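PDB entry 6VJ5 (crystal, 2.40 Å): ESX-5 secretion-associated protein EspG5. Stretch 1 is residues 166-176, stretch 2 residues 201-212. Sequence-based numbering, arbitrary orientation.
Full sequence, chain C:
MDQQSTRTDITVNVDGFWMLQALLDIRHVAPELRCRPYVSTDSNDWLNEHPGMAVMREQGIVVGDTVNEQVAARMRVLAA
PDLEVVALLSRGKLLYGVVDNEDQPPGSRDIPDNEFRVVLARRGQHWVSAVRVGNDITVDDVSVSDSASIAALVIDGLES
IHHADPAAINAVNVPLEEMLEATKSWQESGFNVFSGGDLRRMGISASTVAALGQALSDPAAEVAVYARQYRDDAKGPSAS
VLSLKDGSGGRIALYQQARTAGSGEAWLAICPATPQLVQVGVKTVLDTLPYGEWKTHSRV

Stretch 1 166-176: PAAINAVNVPL
Stretch 2 (201-212) RMGISASTVAAL

The polar part of the contact gathers around Asn170 of stretch 1 and the helix start at Ser205 to Thr208 of stretch 2. Ser205 OG donates to Asn170 OD1 at 2.7 Å. Asn170 adopts chi1 m (-48°) with chi2 near 98°. Its CA-to-CB bond points sideways, but the end of the side chain comes nearer and reaches the serine. Ser205 is p (81°), and its CA-to-CB bond points toward stretch 1.

Ser205 is also the N-cap of the helix that starts at Ala206 and runs on past Leu212. Its OG accepts from Thr208 N at 2.9 Å, with an N-H...O angle of 164°. One hydroxyl thus caps the helix and holds the asparagine.

The backbone of Asn170 is bound as well. Asn170 N donates to Thr208 OG1 at 3.1 Å, with an angle of 156°. Thr208 is m (-53°), which also brings its OG1 to 2.7 Å from Ser205 OG. A water completes the cluster. It donates to Asn170 O at 2.6 Å and accepts from Ser205 N at 2.9 Å. It also lies 3.1 Å from Thr208 OG1. Both stretches therefore present main-chain and side-chain groups to this site.

A further polar contact is made by Ser207, between Ser205 and Thr208 in sequence. Ser207 OG is 3.0 Å from Ala168 O. Ser207 is t (-155°), and its CA-to-CB bond points toward stretch 1.

The two chain segments run antiparallel. CA atoms pair as Ala167 with Ala211 (6.9 Å), Ile169 with Thr208 (4.6 Å), Val172 with Ile204 (6.7 Å) and Val174 with Met202 (6.8 Å). The approach is tightest at Ile169 CA and Thr208 CA. There Ile169 CB lies 3.4 Å from Thr208 OG1.

Stretch 1 is extended for most of its length. Ile169 has phi/psi -129/166, and 172-175 is a strand, with Val172 at -162/152 and Val174 at -128/152. Val172 and Val174 of the strand turn apolar side chains to stretch 2, with Asn173 between them pointing away. Ala171, just before the strand, also points away. Leu176 begins a helix, with Pro175 as its N-cap.

In stretch 2, Gly203 follows an earlier helix and is the first residue to leave helical phi/psi (94/13), in a Schellman motif. A CB there would be jammed against the carbonyl O of Met202. Ile204 and Ser205 are extended (-87/132 and -71/152) and lead into the helix. Inside it, Val209 N bonds to Ser205 O at 2.9 Å and Leu212 N to Thr208 O at 2.8 Å.

Apolar packing lies on either side of the polar cluster along the chain. At the helical end, Ala211 CB meets Ile169 CG2 at 3.7 Å and Ala167 CB at 4.3 Å. Ile169 is p, t. At the strand end, Ile204 (m, t) places CG1 3.7 Å from Val174 CG1 and 4.4 Å from Val172 CG1. Val174 is m; Val172 is p. Met202 has chi1 -111°, between wells, then t and m. Its SD lies 4.3 Å from Val174 CB and 4.5 Å from Pro175 CD. The contact buries 504 Å² in total.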

# COMPACT_ATOMS: atom_id res chain seq x y z
N PRO C 166 -43.54 13.96 -4.44
CA PRO C 166 -42.93 15.06 -5.19
C PRO C 166 -43.28 16.42 -4.59
O PRO C 166 -44.44 16.75 -4.37
CB PRO C 166 -43.54 14.90 -6.59
CG PRO C 166 -43.85 13.44 -6.70
CD PRO C 166 -44.23 12.99 -5.30
N ALA C 167 -42.24 17.21 -4.31
CA ALA C 167 -42.46 18.55 -3.79
C ALA C 167 -43.32 19.36 -4.76
O ALA C 167 -43.32 19.13 -5.97
CB ALA C 167 -41.13 19.27 -3.55
N ALA C 168 -44.08 20.30 -4.20
CA ALA C 168 -44.94 21.17 -4.99
C ALA C 168 -44.13 22.39 -5.40
O ALA C 168 -44.18 23.46 -4.77
CB ALA C 168 -46.19 21.55 -4.21
N ILE C 169 -43.35 22.23 -6.46
CA ILE C 169 -42.49 23.29 -6.96
C ILE C 169 -42.74 23.46 -8.46
O ILE C 169 -43.31 22.60 -9.13
CB ILE C 169 -41.00 23.02 -6.70
CG1 ILE C 169 -40.45 22.01 -7.69
CG2 ILE C 169 -40.80 22.51 -5.28
CD1 ILE C 169 -38.94 22.02 -7.78
N ASN C 170 -42.24 24.58 -8.99
CA ASN C 170 -42.35 24.91 -10.40
C ASN C 170 -40.99 24.67 -11.05
O ASN C 170 -40.01 25.37 -10.76
CB ASN C 170 -42.80 26.35 -10.59
CG ASN C 170 -44.00 26.70 -9.73
OD1 ASN C 170 -43.85 27.28 -8.66
ND2 ASN C 170 -45.19 26.34 -10.20
N ALA C 171 -40.93 23.68 -11.95
CA ALA C 171 -39.68 23.35 -12.62
C ALA C 171 -39.06 24.59 -13.24
O ALA C 171 -39.77 25.49 -13.71
CB ALA C 171 -39.94 22.29 -13.69
N VAL C 172 -37.73 24.65 -13.23
CA VAL C 172 -37.02 25.80 -13.76
C VAL C 172 -35.58 25.39 -14.03
O VAL C 172 -35.06 24.47 -13.40
CB VAL C 172 -37.13 27.01 -12.80
CG1 VAL C 172 -36.58 26.66 -11.42
CG2 VAL C 172 -36.43 28.23 -13.37
N ASN C 173 -34.96 26.07 -14.99
CA ASN C 173 -33.54 25.93 -15.29
C ASN C 173 -32.85 27.23 -14.89
O ASN C 173 -33.30 28.31 -15.26
CB ASN C 173 -33.31 25.66 -16.77
CG ASN C 173 -33.94 24.36 -17.23
OD1 ASN C 173 -33.84 23.33 -16.56
ND2 ASN C 173 -34.60 24.41 -18.38
N VAL C 174 -31.75 27.11 -14.15
CA VAL C 174 -31.00 28.28 -13.72
C VAL C 174 -29.53 28.12 -14.08
O VAL C 174 -29.03 26.99 -14.17
CB VAL C 174 -31.17 28.51 -12.21
CG1 VAL C 174 -32.63 28.81 -11.88
CG2 VAL C 174 -30.69 27.29 -11.43
N PRO C 175 -28.79 29.22 -14.30
CA PRO C 175 -27.34 29.09 -14.54
C PRO C 175 -26.65 28.46 -13.33
O PRO C 175 -26.85 28.89 -12.19
CB PRO C 175 -26.88 30.53 -14.77
CG PRO C 175 -28.13 31.28 -15.15
CD PRO C 175 -29.25 30.61 -14.41
N LEU C 176 -25.82 27.45 -13.60
CA LEU C 176 -25.25 26.68 -12.51
C LEU C 176 -24.30 27.52 -11.67
O LEU C 176 -24.41 27.55 -10.44
CB LEU C 176 -24.52 25.45 -13.05
CG LEU C 176 -23.88 24.56 -11.99
CD1 LEU C 176 -24.92 24.02 -11.04
CD2 LEU C 176 -23.10 23.45 -12.66
N ARG C 201 -34.67 36.30 -7.82
CA ARG C 201 -34.26 37.12 -8.96
C ARG C 201 -33.71 36.27 -10.10
O ARG C 201 -33.60 36.77 -11.23
CB ARG C 201 -33.24 38.15 -8.50
CG ARG C 201 -32.91 39.20 -9.54
CD ARG C 201 -31.81 40.12 -9.03
NE ARG C 201 -32.35 41.29 -8.33
CZ ARG C 201 -32.58 41.34 -7.02
NH1 ARG C 201 -32.33 40.29 -6.25
NH2 ARG C 201 -33.06 42.45 -6.49
N MET C 202 -33.37 35.01 -9.85
CA MET C 202 -32.99 34.09 -10.91
C MET C 202 -34.19 33.43 -11.57
O MET C 202 -34.00 32.61 -12.48
CB MET C 202 -32.04 33.02 -10.35
CG MET C 202 -30.61 33.11 -10.86
SD MET C 202 -29.50 31.90 -10.11
CE MET C 202 -29.57 32.40 -8.38
N GLY C 203 -35.40 33.74 -11.14
CA GLY C 203 -36.60 33.15 -11.71
C GLY C 203 -37.12 31.93 -10.99
O GLY C 203 -37.99 31.24 -11.53
N ILE C 204 -36.64 31.66 -9.79
CA ILE C 204 -37.08 30.51 -9.01
C ILE C 204 -38.30 30.92 -8.21
O ILE C 204 -38.30 31.97 -7.56
CB ILE C 204 -35.96 30.00 -8.08
CG1 ILE C 204 -34.68 29.73 -8.89
CG2 ILE C 204 -36.41 28.74 -7.35
CD1 ILE C 204 -33.47 29.35 -8.04
N SER C 205 -39.34 30.09 -8.25
CA SER C 205 -40.63 30.48 -7.68
C SER C 205 -40.56 30.51 -6.16
O SER C 205 -39.77 29.80 -5.53
CB SER C 205 -41.72 29.51 -8.13
OG SER C 205 -41.71 28.32 -7.36
N ALA C 206 -41.40 31.36 -5.56
CA ALA C 206 -41.48 31.43 -4.11
C ALA C 206 -41.76 30.06 -3.51
O ALA C 206 -41.30 29.75 -2.41
CB ALA C 206 -42.55 32.43 -3.68
N SER C 207 -42.52 29.22 -4.22
CA SER C 207 -42.78 27.88 -3.71
C SER C 207 -41.54 27.00 -3.80
O SER C 207 -41.20 26.28 -2.86
CB SER C 207 -43.95 27.24 -4.46
OG SER C 207 -44.58 26.25 -3.66
N THR C 208 -40.83 27.07 -4.93
CA THR C 208 -39.61 26.30 -5.08
C THR C 208 -38.57 26.69 -4.04
O THR C 208 -37.92 25.83 -3.44
CB THR C 208 -39.05 26.48 -6.49
OG1 THR C 208 -40.08 26.17 -7.45
CG2 THR C 208 -37.86 25.57 -6.72
N VAL C 209 -38.41 27.99 -3.78
CA VAL C 209 -37.42 28.44 -2.81
C VAL C 209 -37.72 27.86 -1.43
O VAL C 209 -36.81 27.43 -0.71
CB VAL C 209 -37.35 29.97 -2.77
CG1 VAL C 209 -36.54 30.43 -1.57
CG2 VAL C 209 -36.76 30.51 -4.05
N ALA C 210 -38.99 27.84 -1.04
CA ALA C 210 -39.34 27.32 0.28
C ALA C 210 -39.02 25.83 0.38
O ALA C 210 -38.45 25.37 1.39
CB ALA C 210 -40.82 27.57 0.58
N ALA C 211 -39.37 25.05 -0.65
CA ALA C 211 -39.09 23.61 -0.59
C ALA C 211 -37.60 23.34 -0.70
O ALA C 211 -37.07 22.45 -0.02
CB ALA C 211 -39.84 22.88 -1.71
N LEU C 212 -36.90 24.09 -1.54
CA LEU C 212 -35.46 23.92 -1.67
C LEU C 212 -34.76 24.18 -0.35
O LEU C 212 -33.93 23.39 0.11
CB LEU C 212 -34.93 24.85 -2.76
CG LEU C 212 -33.58 24.53 -3.40
CD1 LEU C 212 -33.53 23.14 -3.96
CD2 LEU C 212 -33.34 25.57 -4.50
O HOH W 1 -39.46 27.77 -10.01